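Local coordinates for protein Bd0816 (Bdellovibrio bacteriovorus HD100, PDB 5CER) that probably acts as a serine-type D-Ala-D-Ala carboxypeptidase of the peptidase S13 family, trimming the stem peptides of the bacterial cell wall, at residues E131-A134 / E135-K139; F181-K184 / N185-K188. The protein carries 2 engineered substitutions. One frame throughout, in Å; residues are numbered along the deposited sequence.

Contact 1. Residues E131-A134 / E135-K139; sequences EQQA and EAVIK
Glu135 sets its CG beside its own backbone N (chi1 -59°), and a bend at chi2 keeps the chain close to Glu131, one helical turn earlier: CG lies 3.1 Å from Glu131 O. Two residues on, Val137 places CG2 beside its backbone N, and this methyl comes within 3.3 Å of Gln133 O; it also approaches the aliphatic part of Gln133, with CG2 4.5 Å from Gln133 CG. Both contacts belong to the alpha-helix 130-145, where each side chain starts out next to the carbonyl four residues back. The carbonyls themselves receive the i+4 to i bonds. Ile138 N reaches Ala134 O at 2.8 Å in an almost straight bond (178°), whereas the longer one from Ala136 N to Gln132 O measures 3.2 Å and is more bent. The helix is amphipathic. Small Ala134 packs against Phe181, while branched Val137 and Ile138 meet Phe104 of strand 98-104, so the apolar side lies on the sheet. Gln133 suits the border, its amide bonded through NE2 to Glu106 O. The two glutamates occupy the exposed side, with Glu131 OE2 and Glu135 OE2 5.3 Å apart; these like charges would be expected to oppose each other mildly, so the turn probably owes its cohesion to backbone bonds and apolar packing rather than to side-chain charge pairing.

Contact 2. Residues F181-K184 / N185-K188; sequences FLPK and NNYK
Leu182 reaches across a short 3-10 turn to Asn186 and Tyr187, in the loop that follows strand 175-181. Two overlapping beta-turns build it: Asn186 N bonds Pro183 O at 3.0 Å, and Tyr187 N bonds Lys184 O at a longer 3.3 Å. In both, the donor stands well above the carbonyl plane, off the oxygen's lone pairs, consistent with the tight i+3 to i winding. Lys184 and Asn185 form the bend, and much of what they bury comes simply from lying one after the other through it. Lys184 suits the outside: its extended chain touches Asp105 and Glu72, while its backbone N is bonded to Glu106 OE1. Polar Asn185 is well tolerated at the exposed crest. Pro183 opens the first turn, where its carbonyl is needed and its missing N-H costs nothing, and its ring CG lies 3.8 Å from Asn186 ND2. Leu182 supplies the apolar filling. Chi1 (178°) carries CG away from the backbone N, and chi2 (57°) directs the two methyls to different partners: CD1 meets Asn186 CB at 3.7 Å, and CD2 turns to the tyrosine. His70 of strand 67-72 touches Leu182 and stacks on Tyr187, tying the turn to the sheet. The leucine and tyrosine side chains cross at about a right angle, and Leu182 CD2 sits in the plane of the Tyr187 ring, at its edge, 3.9 Å from Tyr187 CD1.

Contact 1 is partly buried and lies within one helix; contact 2 is a surface turn further from the centre of the chain. Both flank the same mixed sheet, and they meet at Phe181: Ala134 CB lies 3.8 Å from Phe181 CB, and Ile138 also packs there. Glu106 serves both, its backbone O receiving the amide of Gln133 and its carboxylate receiving the backbone N of Lys184. Their chemistry differs accordingly. The helix repeats i+4 bonds and turns an apolar side to the sheet, whereas the turn is held by two i+3 bonds and has a leucine-tyrosine contact with His70 packed against both.

Contact 1. Residues E131-A134 / E135-K139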
loop_
_atom_site.group_PDB
_atom_site.type_symbol
_atom_site.label_atom_id
_atom_site.label_comp_id
_atom_site.label_asym_id
_atom_site.label_seq_id
_atom_site.Cartn_x
_atom_site.Cartn_y
_atom_site.Cartn_z
ATOM N N GLU A 131 -16.804 15.273 20.974
ATOM C CA GLU A 131 -18.021 15.626 20.264
ATOM C C GLU A 131 -17.874 15.355 18.764
ATOM O O GLU A 131 -18.797 14.849 18.116
ATOM C CB GLU A 131 -18.253 17.163 20.373
ATOM C CG GLU A 131 -19.610 17.660 19.955
ATOM C CD GLU A 131 -20.245 18.853 20.700
ATOM O OE1 GLU A 131 -19.841 19.275 21.805
ATOM O OE2 GLU A 131 -21.225 19.380 20.159
ATOM N N GLN A 132 -16.769 15.858 18.199
ATOM C CA GLN A 132 -16.505 15.746 16.768
ATOM C C GLN A 132 -16.358 14.282 16.375
ATOM O O GLN A 132 -16.834 13.896 15.305
ATOM C CB GLN A 132 -15.232 16.490 16.382
ATOM C CG GLN A 132 -15.312 18.005 16.364
ATOM C CD GLN A 132 -13.944 18.614 16.085
ATOM O OE1 GLN A 132 -13.036 17.939 15.594
ATOM N NE2 GLN A 132 -13.805 19.902 16.338
ATOM N N GLN A 133 -15.688 13.501 17.227
ATOM C CA GLN A 133 -15.564 12.079 17.007
ATOM C C GLN A 133 -16.929 11.386 17.042
ATOM O O GLN A 133 -17.270 10.596 16.155
ATOM C CB GLN A 133 -14.641 11.452 18.063
ATOM C CG GLN A 133 -14.320 9.977 17.788
ATOM C CD GLN A 133 -13.541 9.316 18.901
ATOM O OE1 GLN A 133 -12.397 9.648 19.113
ATOM N NE2 GLN A 133 -14.171 8.427 19.641
ATOM N N ALA A 134 -17.688 11.684 18.090
ATOM C CA ALA A 134 -19.048 11.157 18.241
ATOM C C ALA A 134 -19.904 11.446 17.009
ATOM O O ALA A 134 -20.539 10.542 16.458
ATOM C CB ALA A 134 -19.695 11.715 19.494
ATOM N N GLU A 135 -19.892 12.698 16.543
ATOM C CA GLU A 135 -20.752 13.090 15.395
ATOM C C GLU A 135 -20.349 12.317 14.140
ATOM O O GLU A 135 -21.228 11.976 13.333
ATOM C CB GLU A 135 -20.718 14.626 15.065
ATOM C CG GLU A 135 -21.160 15.621 16.201
ATOM C CD GLU A 135 -22.546 15.287 16.758
ATOM O OE1 GLU A 135 -23.548 15.590 16.073
ATOM O OE2 GLU A 135 -22.669 14.756 17.894
ATOM N N ALA A 136 -19.045 12.077 13.960
ATOM C CA ALA A 136 -18.583 11.317 12.787
ATOM C C ALA A 136 -18.948 9.841 12.913
ATOM O O ALA A 136 -19.323 9.226 11.922
ATOM C CB ALA A 136 -17.099 11.515 12.566
ATOM N N VAL A 137 -18.900 9.289 14.124
ATOM C CA VAL A 137 -19.309 7.907 14.343
ATOM C C VAL A 137 -20.829 7.751 14.108
ATOM O O VAL A 137 -21.285 6.816 13.428
ATOM C CB VAL A 137 -18.937 7.433 15.760
ATOM C CG1 VAL A 137 -19.569 6.080 16.061
ATOM C CG2 VAL A 137 -17.441 7.346 15.912
ATOM N N ILE A 138 -21.602 8.703 14.629
ATOM C CA ILE A 138 -23.018 8.798 14.293
ATOM C C ILE A 138 -23.231 8.785 12.790
ATOM O O ILE A 138 -24.017 7.970 12.306
ATOM C CB ILE A 138 -23.678 10.035 14.951
ATOM C CG1 ILE A 138 -23.717 9.693 16.449
ATOM C CG2 ILE A 138 -25.075 10.321 14.357
ATOM C CD1 ILE A 138 -24.226 10.634 17.477
ATOM N N LYS A 139 -22.581 9.703 12.067
ATOM C CA LYS A 139 -22.716 9.755 10.605
ATOM C C LYS A 139 -22.552 8.382 9.907
ATOM O O LYS A 139 -23.379 8.026 9.078
ATOM C CB LYS A 139 -21.740 10.730 9.954
ATOM C CG LYS A 139 -22.182 12.166 10.045
ATOM C CD LYS A 139 -23.421 12.613 10.976
ATOM C CE LYS A 139 -24.666 13.125 10.247
ATOM N NZ LYS A 139 -25.767 12.121 10.140
#

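Contact 2. Residues F181-K184 / N185-K188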
loop_
_atom_site.group_PDB
_atom_site.type_symbol
_atom_site.label_atom_id
_atom_site.label_comp_id
_atom_site.label_asym_id
_atom_site.label_seq_id
_atom_site.Cartn_x
_atom_site.Cartn_y
_atom_site.Cartn_z
ATOM N N PHE A 181 -24.422 8.975 21.193
ATOM C CA PHE A 181 -23.197 8.823 21.982
ATOM C C PHE A 181 -23.581 8.671 23.442
ATOM O O PHE A 181 -24.480 9.366 23.909
ATOM C CB PHE A 181 -22.297 10.049 21.785
ATOM C CG PHE A 181 -21.090 10.079 22.686
ATOM C CD1 PHE A 181 -20.103 9.102 22.588
ATOM C CD2 PHE A 181 -20.930 11.106 23.624
ATOM C CE1 PHE A 181 -18.982 9.137 23.406
ATOM C CE2 PHE A 181 -19.816 11.134 24.448
ATOM C CZ PHE A 181 -18.842 10.143 24.338
ATOM N N LEU A 182 -22.904 7.770 24.151
ATOM C CA LEU A 182 -23.075 7.621 25.594
ATOM C C LEU A 182 -21.732 7.266 26.214
ATOM O O LEU A 182 -21.258 6.150 26.009
ATOM C CB LEU A 182 -24.095 6.529 25.898
ATOM C CG LEU A 182 -24.379 6.203 27.368
ATOM C CD1 LEU A 182 -24.836 7.450 28.121
ATOM C CD2 LEU A 182 -25.431 5.110 27.483
ATOM N N PRO A 183 -21.099 8.215 26.941
ATOM C CA PRO A 183 -19.760 7.948 27.491
ATOM C C PRO A 183 -19.751 6.726 28.374
ATOM O O PRO A 183 -20.772 6.385 28.996
ATOM C CB PRO A 183 -19.428 9.203 28.319
ATOM C CG PRO A 183 -20.378 10.263 27.852
ATOM C CD PRO A 183 -21.561 9.589 27.220
ATOM N N LYS A 184 -18.587 6.092 28.455
ATOM C CA LYS A 184 -18.409 4.918 29.308
ATOM C C LYS A 184 -18.713 5.253 30.783
ATOM O O LYS A 184 -19.295 4.439 31.487
ATOM C CB LYS A 184 -16.997 4.320 29.128
ATOM C CG LYS A 184 -16.686 3.134 30.063
ATOM C CD LYS A 184 -15.271 2.592 29.905
ATOM C CE LYS A 184 -15.093 1.291 30.691
ATOM N NZ LYS A 184 -13.647 1.016 30.902
ATOM N N ASN A 185 -18.327 6.450 31.220
ATOM C CA ASN A 185 -18.688 6.954 32.552
ATOM C C ASN A 185 -20.139 6.846 32.960
ATOM O O ASN A 185 -20.439 6.638 34.131
ATOM C CB ASN A 185 -18.312 8.431 32.685
ATOM C CG ASN A 185 -17.005 8.621 33.463
ATOM O OD1 ASN A 185 -16.872 9.398 34.437
ATOM N ND2 ASN A 185 -16.028 7.856 33.046
ATOM N N ASN A 186 -21.019 6.987 31.967
ATOM C CA ASN A 186 -22.477 7.044 32.144
ATOM C C ASN A 186 -23.238 5.793 31.719
ATOM O O ASN A 186 -24.454 5.804 31.748
ATOM C CB ASN A 186 -23.032 8.211 31.315
ATOM C CG ASN A 186 -22.454 9.556 31.717
ATOM O OD1 ASN A 186 -21.764 9.691 32.741
ATOM N ND2 ASN A 186 -22.715 10.564 30.888
ATOM N N TYR A 187 -22.571 4.737 31.274
ATOM C CA TYR A 187 -23.299 3.535 30.903
ATOM C C TYR A 187 -23.308 2.593 32.072
ATOM O O TYR A 187 -22.260 2.231 32.578
ATOM C CB TYR A 187 -22.725 2.834 29.657
ATOM C CG TYR A 187 -23.445 1.524 29.426
ATOM C CD1 TYR A 187 -24.723 1.502 28.853
ATOM C CD2 TYR A 187 -22.896 0.316 29.858
ATOM C CE1 TYR A 187 -25.411 0.310 28.678
ATOM C CE2 TYR A 187 -23.571 -0.883 29.671
ATOM C CZ TYR A 187 -24.827 -0.885 29.091
ATOM O OH TYR A 187 -25.508 -2.077 28.925
ATOM N N LYS A 188 -24.492 2.176 32.475
ATOM C CA LYS A 188 -24.662 1.101 33.452
ATOM C C LYS A 188 -25.755 0.178 32.897
ATOM O O LYS A 188 -26.737 0.624 32.281
ATOM C CB LYS A 188 -24.973 1.672 34.868
ATOM C CG LYS A 188 -23.686 1.964 35.813
ATOM C CD LYS A 188 -22.986 0.659 36.151
ATOM C CE LYS A 188 -21.784 0.834 37.046
ATOM N NZ LYS A 188 -21.964 0.221 38.391
#